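Local atomic coordinates of aldehyde dehydrogenase family protein (Pseudomonas syringae pv. tomato, PDB entry 6X9L), a protein that oxidises long-chain aliphatic aldehydes, probably with NAD+ as the electron acceptor. Residues K355-G360 with P375-E380; T295-P300 with L397-Y402; Q17-D22 with H47-S52; A27-V32 with A53-R58. The protein carries 1 engineered substitution. One frame throughout, in Å; residues are numbered along the deposited sequence.

Interaction 1 of 4, residues K355-G360 with P375-E380; sequences KLVCGG and PTVFSE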
loop_
_atom_site.group_PDB
_atom_site.type_symbol
_atom_site.label_atom_id
_atom_site.label_comp_id
_atom_site.label_asym_id
_atom_site.label_seq_id
_atom_site.Cartn_x
_atom_site.Cartn_y
_atom_site.Cartn_z
ATOM N N LYS A 355 12.309 -38.164 -2.204
ATOM C CA LYS A 355 12.270 -39.327 -1.330
ATOM C C LYS A 355 11.053 -39.220 -0.421
ATOM O O LYS A 355 10.861 -38.202 0.246
ATOM C CB LYS A 355 13.546 -39.433 -0.496
ATOM C CG LYS A 355 13.567 -40.622 0.448
ATOM C CD LYS A 355 14.656 -40.460 1.487
ATOM C CE LYS A 355 15.343 -41.773 1.811
ATOM N NZ LYS A 355 16.264 -41.614 2.975
ATOM N N LEU A 356 10.233 -40.269 -0.407
ATOM C CA LEU A 356 9.049 -40.338 0.447
ATOM C C LEU A 356 9.466 -40.944 1.778
ATOM O O LEU A 356 9.482 -42.161 1.959
ATOM C CB LEU A 356 7.952 -41.154 -0.222
ATOM C CG LEU A 356 6.602 -41.224 0.493
ATOM C CD1 LEU A 356 5.960 -39.849 0.517
ATOM C CD2 LEU A 356 5.684 -42.240 -0.153
ATOM N N VAL A 357 9.815 -40.073 2.723
ATOM C CA VAL A 357 10.246 -40.530 4.040
ATOM C C VAL A 357 9.103 -41.222 4.767
ATOM O O VAL A 357 9.311 -42.200 5.495
ATOM C CB VAL A 357 10.784 -39.344 4.860
ATOM C CG1 VAL A 357 11.094 -39.771 6.296
ATOM C CG2 VAL A 357 11.994 -38.710 4.176
ATOM N N CYS A 358 7.885 -40.719 4.600
ATOM C CA CYS A 358 6.706 -41.239 5.283
ATOM C C CYS A 358 5.500 -40.511 4.706
ATOM O O CYS A 358 5.645 -39.553 3.942
ATOM C CB CYS A 358 6.795 -41.040 6.790
ATOM S SG CYS A 358 6.422 -39.354 7.264
ATOM N N GLY A 359 4.302 -40.961 5.093
ATOM C CA GLY A 359 3.098 -40.435 4.474
ATOM C C GLY A 359 2.931 -41.016 3.080
ATOM O O GLY A 359 3.435 -42.089 2.773
ATOM N N GLY A 360 2.243 -40.273 2.221
ATOM C CA GLY A 360 1.943 -40.732 0.884
ATOM C C GLY A 360 0.538 -40.331 0.490
ATOM O O GLY A 360 -0.148 -39.626 1.236
ATOM N N PRO A 375 -0.142 -37.323 7.037
ATOM C CA PRO A 375 1.005 -36.417 7.231
ATOM C C PRO A 375 2.214 -36.909 6.455
ATOM O O PRO A 375 2.686 -38.026 6.665
ATOM C CB PRO A 375 1.244 -36.477 8.743
ATOM C CG PRO A 375 -0.082 -36.864 9.315
ATOM C CD PRO A 375 -0.656 -37.827 8.322
ATOM N N THR A 376 2.728 -36.064 5.557
ATOM C CA THR A 376 3.701 -36.510 4.570
ATOM C C THR A 376 5.001 -35.724 4.676
ATOM O O THR A 376 4.992 -34.494 4.835
ATOM C CB THR A 376 3.130 -36.404 3.149
ATOM O OG1 THR A 376 1.927 -37.167 3.081
ATOM C CG2 THR A 376 4.107 -36.988 2.141
ATOM N N VAL A 377 6.117 -36.461 4.591
ATOM C CA VAL A 377 7.463 -35.902 4.642
ATOM C C VAL A 377 8.247 -36.388 3.423
ATOM O O VAL A 377 8.341 -37.597 3.167
ATOM C CB VAL A 377 8.200 -36.268 5.947
ATOM C CG1 VAL A 377 9.613 -35.763 5.916
ATOM C CG2 VAL A 377 7.494 -35.666 7.128
ATOM N N PHE A 378 8.795 -35.437 2.672
ATOM C CA PHE A 378 9.727 -35.673 1.587
ATOM C C PHE A 378 11.128 -35.243 2.004
ATOM O O PHE A 378 11.304 -34.249 2.717
ATOM C CB PHE A 378 9.316 -34.901 0.327
ATOM C CG PHE A 378 8.114 -35.452 -0.347
ATOM C CD1 PHE A 378 8.170 -36.683 -0.978
ATOM C CD2 PHE A 378 6.918 -34.748 -0.356
ATOM C CE1 PHE A 378 7.050 -37.204 -1.607
ATOM C CE2 PHE A 378 5.799 -35.270 -0.990
ATOM C CZ PHE A 378 5.864 -36.502 -1.609
ATOM N N SER A 379 12.128 -35.974 1.525
ATOM C CA SER A 379 13.515 -35.614 1.785
ATOM C C SER A 379 14.300 -35.677 0.483
ATOM O O SER A 379 13.760 -36.013 -0.576
ATOM C CB SER A 379 14.142 -36.525 2.846
ATOM O OG SER A 379 15.411 -36.034 3.206
ATOM N N GLU A 380 15.571 -35.290 0.570
ATOM C CA GLU A 380 16.475 -35.213 -0.606
ATOM C C GLU A 380 15.767 -34.355 -1.642
ATOM O O GLU A 380 15.774 -34.701 -2.810
ATOM C CB GLU A 380 16.859 -36.587 -1.146
ATOM C CG GLU A 380 17.988 -37.236 -0.382
ATOM C CD GLU A 380 18.156 -38.720 -0.620
ATOM O OE1 GLU A 380 17.542 -39.238 -1.567
ATOM O OE2 GLU A 380 18.885 -39.350 0.156
#
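Strands 355-358 and 376-379 run antiparallel, their short axes at 139°, with a one-residue shift in register between Leu356 and Cys358. Lys355 and Ser379 form a hydrogen-bonded pair, with Ser379 N in the carbonyl plane of Lys355 O, on a lone pair, at 2.9 Å. Leu356 and Phe378 follow as a non-hydrogen-bonded pair. Phe378 CB starts beside Lys355 O; with CG anti to the carbonyl carbon (chi1 -72°), the ring goes on past that oxygen, its edge atom Phe378 CD1 3.3 Å from Lys355 O. Phe378 CE1 then meets the branch tip of Leu356, whose CD1 is 3.6 Å away, and Phe378 CZ closes against the same methyl at 4.0 Å from Leu356 CD1. That methyl also meets Thr376 CG2, and Ile350 of helix 336-351 touches both Leu356 and Phe378. At the bulge Val357 turns toward the partner strand, its CG2 against Ser379 CB. On the face of Lys355, Val377 and Ser379, Cys358 SG meets Val377 CB, while Glu308 of helix 304-316 forms a salt bridge with Lys355 NZ and a hydrogen bond with Ser379 OG. Val377 O receives two weak bonds, from Val357 N and Cys358 N, and Val377 N returns a nearly straight one to Cys358 O (170°). Two residues facing Val377 make a classic beta bulge, placed on the antiparallel edge strand of the sheet characteristic of the aldehyde dehydrogenase catalytic domain.

Interaction 2 of 4, residues T295-P300 with L397-Y402; sequences TRMIVP and LCLIAY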
loop_
_atom_site.group_PDB
_atom_site.type_symbol
_atom_site.label_atom_id
_atom_site.label_comp_id
_atom_site.label_asym_id
_atom_site.label_seq_id
_atom_site.Cartn_x
_atom_site.Cartn_y
_atom_site.Cartn_z
ATOM N N THR A 295 7.228 -25.240 6.146
ATOM C CA THR A 295 7.123 -26.461 5.357
ATOM C C THR A 295 8.377 -26.801 4.544
ATOM O O THR A 295 8.378 -27.819 3.838
ATOM C CB THR A 295 5.935 -26.340 4.410
ATOM O OG1 THR A 295 6.012 -25.071 3.761
ATOM C CG2 THR A 295 4.643 -26.425 5.180
ATOM N N ARG A 296 9.418 -25.975 4.599
ATOM C CA ARG A 296 10.735 -26.311 4.056
ATOM C C ARG A 296 11.721 -26.296 5.217
ATOM O O ARG A 296 12.074 -25.221 5.715
ATOM C CB ARG A 296 11.171 -25.325 2.967
ATOM C CG ARG A 296 10.404 -25.415 1.663
ATOM C CD ARG A 296 10.219 -24.051 1.046
ATOM N NE ARG A 296 11.462 -23.518 0.515
ATOM C CZ ARG A 296 12.001 -22.351 0.862
ATOM N NH1 ARG A 296 11.406 -21.557 1.737
ATOM N NH2 ARG A 296 13.141 -21.970 0.312
ATOM N N MET A 297 12.149 -27.481 5.656
ATOM C CA MET A 297 13.095 -27.619 6.760
ATOM C C MET A 297 14.497 -27.781 6.183
ATOM O O MET A 297 14.765 -28.749 5.455
ATOM C CB MET A 297 12.727 -28.802 7.658
ATOM C CG MET A 297 13.537 -28.867 8.927
ATOM S SD MET A 297 13.169 -30.301 9.955
ATOM C CE MET A 297 11.814 -29.654 10.949
ATOM N N ILE A 298 15.382 -26.843 6.512
ATOM C CA ILE A 298 16.685 -26.719 5.862
ATOM C C ILE A 298 17.762 -27.080 6.882
ATOM O O ILE A 298 17.882 -26.434 7.935
ATOM C CB ILE A 298 16.877 -25.312 5.284
ATOM C CG1 ILE A 298 15.747 -25.046 4.284
ATOM C CG2 ILE A 298 18.226 -25.178 4.604
ATOM C CD1 ILE A 298 15.452 -23.584 4.064
ATOM N N VAL A 299 18.534 -28.122 6.570
ATOM C CA VAL A 299 19.374 -28.793 7.564
ATOM C C VAL A 299 20.690 -29.194 6.922
ATOM O O VAL A 299 20.783 -29.379 5.701
ATOM C CB VAL A 299 18.670 -30.041 8.146
ATOM C CG1 VAL A 299 17.409 -29.648 8.902
ATOM C CG2 VAL A 299 18.311 -31.017 7.041
ATOM N N PRO A 300 21.746 -29.319 7.742
ATOM C CA PRO A 300 23.070 -29.712 7.222
ATOM C C PRO A 300 23.053 -31.092 6.577
ATOM O O PRO A 300 22.466 -32.034 7.106
ATOM C CB PRO A 300 23.961 -29.702 8.473
ATOM C CG PRO A 300 23.270 -28.796 9.430
ATOM C CD PRO A 300 21.798 -28.957 9.170
ATOM N N LEU A 397 5.803 -31.857 4.386
ATOM C CA LEU A 397 7.021 -31.190 4.810
ATOM C C LEU A 397 8.161 -31.624 3.900
ATOM O O LEU A 397 8.321 -32.820 3.634
ATOM C CB LEU A 397 7.334 -31.518 6.272
ATOM C CG LEU A 397 8.723 -31.129 6.804
ATOM C CD1 LEU A 397 8.931 -29.628 6.710
ATOM C CD2 LEU A 397 8.923 -31.606 8.224
ATOM N N CYS A 398 8.936 -30.648 3.417
ATOM C CA CYS A 398 10.115 -30.896 2.599
ATOM C C CYS A 398 11.376 -30.759 3.435
ATOM O O CYS A 398 11.507 -29.827 4.231
ATOM C CB CYS A 398 10.189 -29.930 1.414
ATOM S SG CYS A 398 8.995 -30.279 0.117
ATOM N N LEU A 399 12.294 -31.700 3.246
ATOM C CA LEU A 399 13.617 -31.682 3.855
ATOM C C LEU A 399 14.636 -31.321 2.782
ATOM O O LEU A 399 14.687 -31.975 1.736
ATOM C CB LEU A 399 13.943 -33.048 4.454
ATOM C CG LEU A 399 13.650 -33.327 5.926
ATOM C CD1 LEU A 399 12.620 -32.379 6.501
ATOM C CD2 LEU A 399 13.197 -34.771 6.080
ATOM N N ILE A 400 15.437 -30.287 3.038
ATOM C CA ILE A 400 16.435 -29.795 2.086
ATOM C C ILE A 400 17.791 -29.697 2.777
ATOM O O ILE A 400 17.891 -29.189 3.901
ATOM C CB ILE A 400 16.045 -28.422 1.508
ATOM C CG1 ILE A 400 14.694 -28.498 0.798
ATOM C CG2 ILE A 400 17.153 -27.882 0.594
ATOM C CD1 ILE A 400 14.071 -27.141 0.572
ATOM N N ALA A 401 18.836 -30.167 2.095
ATOM C CA ALA A 401 20.177 -30.205 2.657
ATOM C C ALA A 401 20.983 -28.994 2.214
ATOM O O ALA A 401 20.749 -28.430 1.140
ATOM C CB ALA A 401 20.914 -31.478 2.235
ATOM N N TYR A 402 21.946 -28.611 3.051
ATOM C CA TYR A 402 22.868 -27.529 2.736
ATOM C C TYR A 402 24.279 -27.882 3.212
ATOM O O TYR A 402 24.466 -28.680 4.134
ATOM C CB TYR A 402 22.374 -26.203 3.340
ATOM C CG TYR A 402 22.448 -26.095 4.856
ATOM C CD1 TYR A 402 23.668 -25.892 5.504
ATOM C CD2 TYR A 402 21.295 -26.150 5.640
ATOM C CE1 TYR A 402 23.742 -25.778 6.886
ATOM C CE2 TYR A 402 21.363 -26.033 7.031
ATOM C CZ TYR A 402 22.586 -25.844 7.643
ATOM O OH TYR A 402 22.672 -25.712 9.012
#
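The phenol ring of Tyr402 carries Pro300 over one face: Pro300 N stands above the plane, displaced toward the rim, and Pro300 CA makes a CH-pi contact 3.9 Å from the ring centroid, 10° off the normal. At the ring edge Ile298 CG2 comes to 3.4 Å from Tyr402 CD2, the two side chains crossing at about a right angle. CG of Tyr402 sits between its own N and carbonyl carbon (chi1 70°), which turns the ring back across the neighbouring strand, and the phenol oxygen is hydrogen-bonded to Leu266 O. The other flat group, the guanidinium of Arg296, is bonded through NH1 to Lys261 O and weakly through NH2 to Ala412 O. Arg296 CB and CG run alongside Ile400, each 4.2 Å from Ile400 CD1. On the other side of the sheet Met297 and Leu399 point the same way, with Met297 CB 3.8 Å from Leu399 CD1. Five backbone bonds alternate in a regular parallel pairing; Met297 N lies 2.8 Å from Cys398 O, nearly along its C=O axis, as Val299 N does for Ile400 O. Such pairing belongs to the interior of the catalytic-domain sheet. Strand 296-300 is bonded on its far side to 263-266, and strand 396-402 to 376-379. Helix 405-413 packs on the Ile298 and Ile400 side, while helix 272-284 meets Val299 and Leu397 on the other.

Interaction 3 of 4, residues Q17-D22 with H47-S52; sequences QKFYID and HVASGS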
loop_
_atom_site.group_PDB
_atom_site.type_symbol
_atom_site.label_atom_id
_atom_site.label_comp_id
_atom_site.label_asym_id
_atom_site.label_seq_id
_atom_site.Cartn_x
_atom_site.Cartn_y
_atom_site.Cartn_z
ATOM N N GLN A 17 -29.597 -18.162 6.061
ATOM C CA GLN A 17 -29.635 -17.649 4.700
ATOM C C GLN A 17 -30.049 -16.186 4.656
ATOM O O GLN A 17 -30.701 -15.732 3.709
ATOM C CB GLN A 17 -30.540 -18.515 3.835
ATOM C CG GLN A 17 -29.767 -19.698 3.339
ATOM C CD GLN A 17 -30.628 -20.868 3.023
ATOM O OE1 GLN A 17 -30.703 -21.285 1.879
ATOM N NE2 GLN A 17 -31.268 -21.433 4.036
ATOM N N LYS A 18 -29.642 -15.445 5.673
ATOM C CA LYS A 18 -29.787 -14.005 5.723
ATOM C C LYS A 18 -28.401 -13.370 5.730
ATOM O O LYS A 18 -27.379 -14.051 5.878
ATOM C CB LYS A 18 -30.598 -13.581 6.958
ATOM C CG LYS A 18 -31.912 -14.310 7.070
ATOM C CD LYS A 18 -33.054 -13.357 7.346
ATOM C CE LYS A 18 -34.390 -13.962 6.961
ATOM N NZ LYS A 18 -35.239 -14.116 8.165
ATOM N N PHE A 19 -28.379 -12.049 5.542
ATOM C CA PHE A 19 -27.170 -11.253 5.663
ATOM C C PHE A 19 -27.338 -10.302 6.840
ATOM O O PHE A 19 -28.459 -9.930 7.192
ATOM C CB PHE A 19 -26.878 -10.473 4.366
ATOM C CG PHE A 19 -26.661 -11.353 3.155
ATOM C CD1 PHE A 19 -26.056 -12.599 3.275
ATOM C CD2 PHE A 19 -27.084 -10.944 1.894
ATOM C CE1 PHE A 19 -25.873 -13.413 2.149
ATOM C CE2 PHE A 19 -26.901 -11.751 0.770
ATOM C CZ PHE A 19 -26.300 -12.983 0.900
ATOM N N TYR A 20 -26.221 -9.918 7.470
ATOM C CA TYR A 20 -26.259 -8.932 8.548
ATOM C C TYR A 20 -25.886 -7.565 7.976
ATOM O O TYR A 20 -24.706 -7.261 7.747
ATOM C CB TYR A 20 -25.353 -9.317 9.708
ATOM C CG TYR A 20 -25.577 -8.412 10.911
ATOM C CD1 TYR A 20 -26.646 -8.622 11.771
ATOM C CD2 TYR A 20 -24.740 -7.337 11.168
ATOM C CE1 TYR A 20 -26.867 -7.791 12.873
ATOM C CE2 TYR A 20 -24.950 -6.503 12.259
ATOM C CZ TYR A 20 -26.014 -6.735 13.114
ATOM O OH TYR A 20 -26.215 -5.907 14.206
ATOM N N ILE A 21 -26.908 -6.739 7.764
ATOM C CA ILE A 21 -26.772 -5.443 7.124
ATOM C C ILE A 21 -27.497 -4.414 7.980
ATOM O O ILE A 21 -28.697 -4.558 8.244
ATOM C CB ILE A 21 -27.332 -5.467 5.695
ATOM C CG1 ILE A 21 -26.538 -6.465 4.861
ATOM C CG2 ILE A 21 -27.306 -4.073 5.064
ATOM C CD1 ILE A 21 -26.907 -6.461 3.417
ATOM N N ASP A 22 -26.764 -3.399 8.439
ATOM C CA ASP A 22 -27.352 -2.217 9.063
ATOM C C ASP A 22 -28.064 -2.555 10.373
ATOM O O ASP A 22 -29.096 -1.967 10.705
ATOM C CB ASP A 22 -28.303 -1.521 8.093
ATOM C CG ASP A 22 -28.683 -0.132 8.542
ATOM O OD1 ASP A 22 -27.911 0.496 9.293
ATOM O OD2 ASP A 22 -29.764 0.336 8.138
ATOM N N HIS A 47 -27.006 -24.650 4.984
ATOM C CA HIS A 47 -26.950 -23.794 3.818
ATOM C C HIS A 47 -26.863 -22.353 4.276
ATOM O O HIS A 47 -27.300 -22.000 5.373
ATOM C CB HIS A 47 -28.176 -23.961 2.930
ATOM C CG HIS A 47 -28.306 -25.322 2.339
ATOM N ND1 HIS A 47 -28.700 -26.420 3.078
ATOM C CD2 HIS A 47 -28.099 -25.765 1.078
ATOM C CE1 HIS A 47 -28.719 -27.484 2.295
ATOM N NE2 HIS A 47 -28.361 -27.114 1.078
ATOM N N VAL A 48 -26.292 -21.522 3.412
ATOM C CA VAL A 48 -26.237 -20.089 3.627
ATOM C C VAL A 48 -26.509 -19.409 2.297
ATOM O O VAL A 48 -26.395 -20.013 1.229
ATOM C CB VAL A 48 -24.881 -19.654 4.201
ATOM C CG1 VAL A 48 -24.600 -20.421 5.470
ATOM C CG2 VAL A 48 -23.793 -19.890 3.184
ATOM N N ALA A 49 -26.882 -18.136 2.378
ATOM C CA ALA A 49 -27.277 -17.384 1.197
ATOM C C ALA A 49 -26.059 -16.968 0.378
ATOM O O ALA A 49 -24.943 -16.848 0.897
ATOM C CB ALA A 49 -28.081 -16.149 1.600
ATOM N N SER A 50 -26.291 -16.756 -0.923
ATOM C CA SER A 50 -25.259 -16.348 -1.869
ATOM C C SER A 50 -25.590 -14.951 -2.378
ATOM O O SER A 50 -26.551 -14.771 -3.143
ATOM C CB SER A 50 -25.136 -17.332 -3.030
ATOM O OG SER A 50 -23.973 -17.045 -3.793
ATOM N N GLY A 51 -24.772 -13.975 -1.961
ATOM C CA GLY A 51 -25.036 -12.591 -2.273
ATOM C C GLY A 51 -24.779 -12.251 -3.730
ATOM O O GLY A 51 -24.046 -12.922 -4.459
ATOM N N SER A 52 -25.424 -11.175 -4.151
ATOM C CA SER A 52 -25.274 -10.573 -5.459
ATOM C C SER A 52 -24.591 -9.224 -5.292
ATOM O O SER A 52 -24.363 -8.751 -4.173
ATOM C CB SER A 52 -26.632 -10.411 -6.125
ATOM O OG SER A 52 -27.477 -9.614 -5.308
HETATM O O HOH W 1 -26.312 -16.206 4.770
#
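Neither backbone pairs with the other here: the two segments belong to separate two-stranded antiparallel hairpins, 19-21 with 24-26 and 33-38 with 43-49, and they approach where Gln17 leads into the first and Ala49 leaves the second. The CA atoms of Gln17 and Ala49 come to 4.2 Å, yet no direct hydrogen bond crosses. A water joins the chains instead, donating to Lys18 O at 2.6 Å and accepting from Ala49 N at 3.1 Å, so one carbonyl and one amide of a largely buried seam have a shared partner. The Ala49 methyl points toward the first segment and fits between Gln17 O, 3.4 Å from Ala49 CB, and the Phe19 ring. Gln17 lays its CG over the Val48-Ala49 peptide, 3.4 Å from Ala49 N. Its extended chain then runs alongside His47 in the same direction, the amide and imidazole planes 27° apart and the amide end against His47 CB. Pro28 and Asp55 also touch Phe19, which thus fills the corner between the hairpins and helix 53-71, whose N-cap position is held by Ser52. Phe19 CG is anti to its carbonyl carbon (chi1 -61°), and this sends the ring toward the 49-51 backbone. Ala49 O and Ser50 C lie at the ring edge, in plane; Phe19 CE1 is 3.6 Å from Ala49 CB, and Phe19 CZ ends 3.4 Å from Gly51 N.

Interaction 4 of 4, residues A27-V32 with A53-R58; sequences APLSPV and AADVDR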
loop_
_atom_site.group_PDB
_atom_site.type_symbol
_atom_site.label_atom_id
_atom_site.label_comp_id
_atom_site.label_asym_id
_atom_site.label_seq_id
_atom_site.Cartn_x
_atom_site.Cartn_y
_atom_site.Cartn_z
ATOM N N ALA A 27 -33.250 -10.410 4.283
ATOM C CA ALA A 27 -33.302 -11.389 3.216
ATOM C C ALA A 27 -32.232 -11.072 2.176
ATOM O O ALA A 27 -31.943 -9.901 1.925
ATOM C CB ALA A 27 -34.694 -11.389 2.572
ATOM N N PRO A 28 -31.607 -12.079 1.574
ATOM C CA PRO A 28 -30.821 -11.824 0.367
ATOM C C PRO A 28 -31.732 -11.462 -0.793
ATOM O O PRO A 28 -32.905 -11.851 -0.847
ATOM C CB PRO A 28 -30.107 -13.153 0.115
ATOM C CG PRO A 28 -30.979 -14.154 0.768
ATOM C CD PRO A 28 -31.523 -13.488 1.988
ATOM N N LEU A 29 -31.163 -10.702 -1.731
ATOM C CA LEU A 29 -31.861 -10.307 -2.942
ATOM C C LEU A 29 -31.939 -11.426 -3.972
ATOM O O LEU A 29 -32.730 -11.327 -4.914
ATOM C CB LEU A 29 -31.186 -9.066 -3.537
ATOM C CG LEU A 29 -31.343 -7.858 -2.602
ATOM C CD1 LEU A 29 -31.007 -6.536 -3.278
ATOM C CD2 LEU A 29 -32.751 -7.833 -2.036
ATOM N N SER A 30 -31.172 -12.494 -3.798
ATOM C CA SER A 30 -31.207 -13.666 -4.650
ATOM C C SER A 30 -31.567 -14.910 -3.845
ATOM O O SER A 30 -31.315 -14.970 -2.639
ATOM C CB SER A 30 -29.848 -13.881 -5.322
ATOM O OG SER A 30 -29.797 -15.161 -5.916
ATOM N N PRO A 31 -32.150 -15.921 -4.484
ATOM C CA PRO A 31 -32.502 -17.159 -3.780
ATOM C C PRO A 31 -31.430 -18.235 -3.834
ATOM O O PRO A 31 -31.685 -19.338 -3.338
ATOM C CB PRO A 31 -33.753 -17.613 -4.539
ATOM C CG PRO A 31 -33.449 -17.221 -5.965
ATOM C CD PRO A 31 -32.610 -15.946 -5.887
ATOM N N VAL A 32 -30.261 -17.943 -4.424
ATOM C CA VAL A 32 -29.192 -18.934 -4.510
ATOM C C VAL A 32 -28.702 -19.274 -3.117
ATOM O O VAL A 32 -28.496 -18.391 -2.271
ATOM C CB VAL A 32 -28.009 -18.451 -5.367
ATOM C CG1 VAL A 32 -27.338 -19.643 -6.031
ATOM C CG2 VAL A 32 -28.439 -17.437 -6.395
ATOM N N ALA A 53 -24.276 -8.589 -6.418
ATOM C CA ALA A 53 -23.754 -7.230 -6.345
ATOM C C ALA A 53 -24.745 -6.298 -5.649
ATOM O O ALA A 53 -24.340 -5.400 -4.903
ATOM C CB ALA A 53 -23.413 -6.732 -7.745
ATOM N N ALA A 54 -26.051 -6.531 -5.836
ATOM C CA ALA A 54 -27.064 -5.685 -5.202
ATOM C C ALA A 54 -27.030 -5.804 -3.680
ATOM O O ALA A 54 -27.264 -4.820 -2.963
ATOM C CB ALA A 54 -28.453 -6.048 -5.730
ATOM N N ASP A 55 -26.777 -7.008 -3.165
ATOM C CA ASP A 55 -26.611 -7.171 -1.726
ATOM C C ASP A 55 -25.379 -6.424 -1.219
ATOM O O ASP A 55 -25.434 -5.753 -0.182
ATOM C CB ASP A 55 -26.524 -8.656 -1.392
ATOM C CG ASP A 55 -27.790 -9.386 -1.732
ATOM O OD1 ASP A 55 -28.828 -9.028 -1.139
ATOM O OD2 ASP A 55 -27.761 -10.298 -2.593
ATOM N N VAL A 56 -24.259 -6.531 -1.936
ATOM C CA VAL A 56 -23.066 -5.784 -1.568
ATOM C C VAL A 56 -23.341 -4.286 -1.612
ATOM O O VAL A 56 -22.768 -3.521 -0.833
ATOM C CB VAL A 56 -21.895 -6.188 -2.488
ATOM C CG1 VAL A 56 -20.776 -5.167 -2.436
ATOM C CG2 VAL A 56 -21.362 -7.551 -2.110
ATOM N N ASP A 57 -24.229 -3.842 -2.504
ATOM C CA ASP A 57 -24.664 -2.444 -2.505
ATOM C C ASP A 57 -25.380 -2.068 -1.206
ATOM O O ASP A 57 -25.069 -1.044 -0.588
ATOM C CB ASP A 57 -25.576 -2.184 -3.698
ATOM C CG ASP A 57 -24.814 -1.929 -4.961
ATOM O OD1 ASP A 57 -23.575 -1.822 -4.881
ATOM O OD2 ASP A 57 -25.447 -1.831 -6.034
ATOM N N ARG A 58 -26.364 -2.868 -0.787
ATOM C CA ARG A 58 -27.062 -2.541 0.454
ATOM C C ARG A 58 -26.086 -2.470 1.616
ATOM O O ARG A 58 -26.197 -1.605 2.492
ATOM C CB ARG A 58 -28.149 -3.574 0.745
ATOM C CG ARG A 58 -29.165 -3.739 -0.361
ATOM C CD ARG A 58 -30.276 -4.690 0.055
ATOM N NE ARG A 58 -31.036 -4.174 1.193
ATOM C CZ ARG A 58 -31.187 -4.814 2.349
ATOM N NH1 ARG A 58 -30.638 -6.012 2.522
ATOM N NH2 ARG A 58 -31.903 -4.261 3.323
#
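Leu29 and Asp55 slide past each other in opposite directions, the leucine reaching from the irregular segment 27-32 toward helix 53-71 and the aspartate reaching back from the helix's first turn. Both side chains have CG anti to the carbonyl carbon and beside the backbone N (chi1 -66° for Leu29, -64° for Asp55). The carboxylate thereby comes alongside the leucine's backbone: Leu29 N donates to Asp55 OD1 at 2.9 Å, with an angle of 154° at the hydrogen. OD1 accepts through its syn lone pair, on the side of its sister oxygen. Leu29 CD1 is the methyl that touches the helix, lying 3.6 Å from Ala54 CB and 3.9 Å from Arg58 CD, so that it rests on side chains one turn apart. Arg58 crosses the leucine obliquely, and its aliphatic part rather than its guanidinium supplies this packing. On the carboxylate's second oxygen, OD2, the hydroxyl of Ser52 is hydrogen-bonded; Ser52 is the N-cap of the same helix. Asp55 is therefore a buried acid with its two oxygens given to different partners, one tying the segment between the two hairpins to the helix, the other tying the helix to its own cap. The Leu29 N-H and the nearby helix N-terminus would probably favour the ionised form, with Ser52 OG bonded to the second oxygen, while the leucine and alanine contact beside it remains a surface one.

Interactions 1 and 2 belong to one sheet: strands 376-379 and 396-402 are neighbours, joined by probable backbone bonds such as Phe378 O to Leu399 N, and interaction 1 is nested within the chain loop that interaction 2 closes. Interaction 2 is the buried, regular, parallel part; interaction 1, partly buried, is the bulged antiparallel edge. Interactions 3 and 4, across the chain's centre from interaction 2, about 45 and 48 Å from it between centres, also touch each other, joined by a probable backbone bond, Ser50 N to Val32 O, and by packing around the Phe19 ring. Here strand pairing gives way to a water bridge in buried interaction 3 and a carboxylate bond in surface interaction 4.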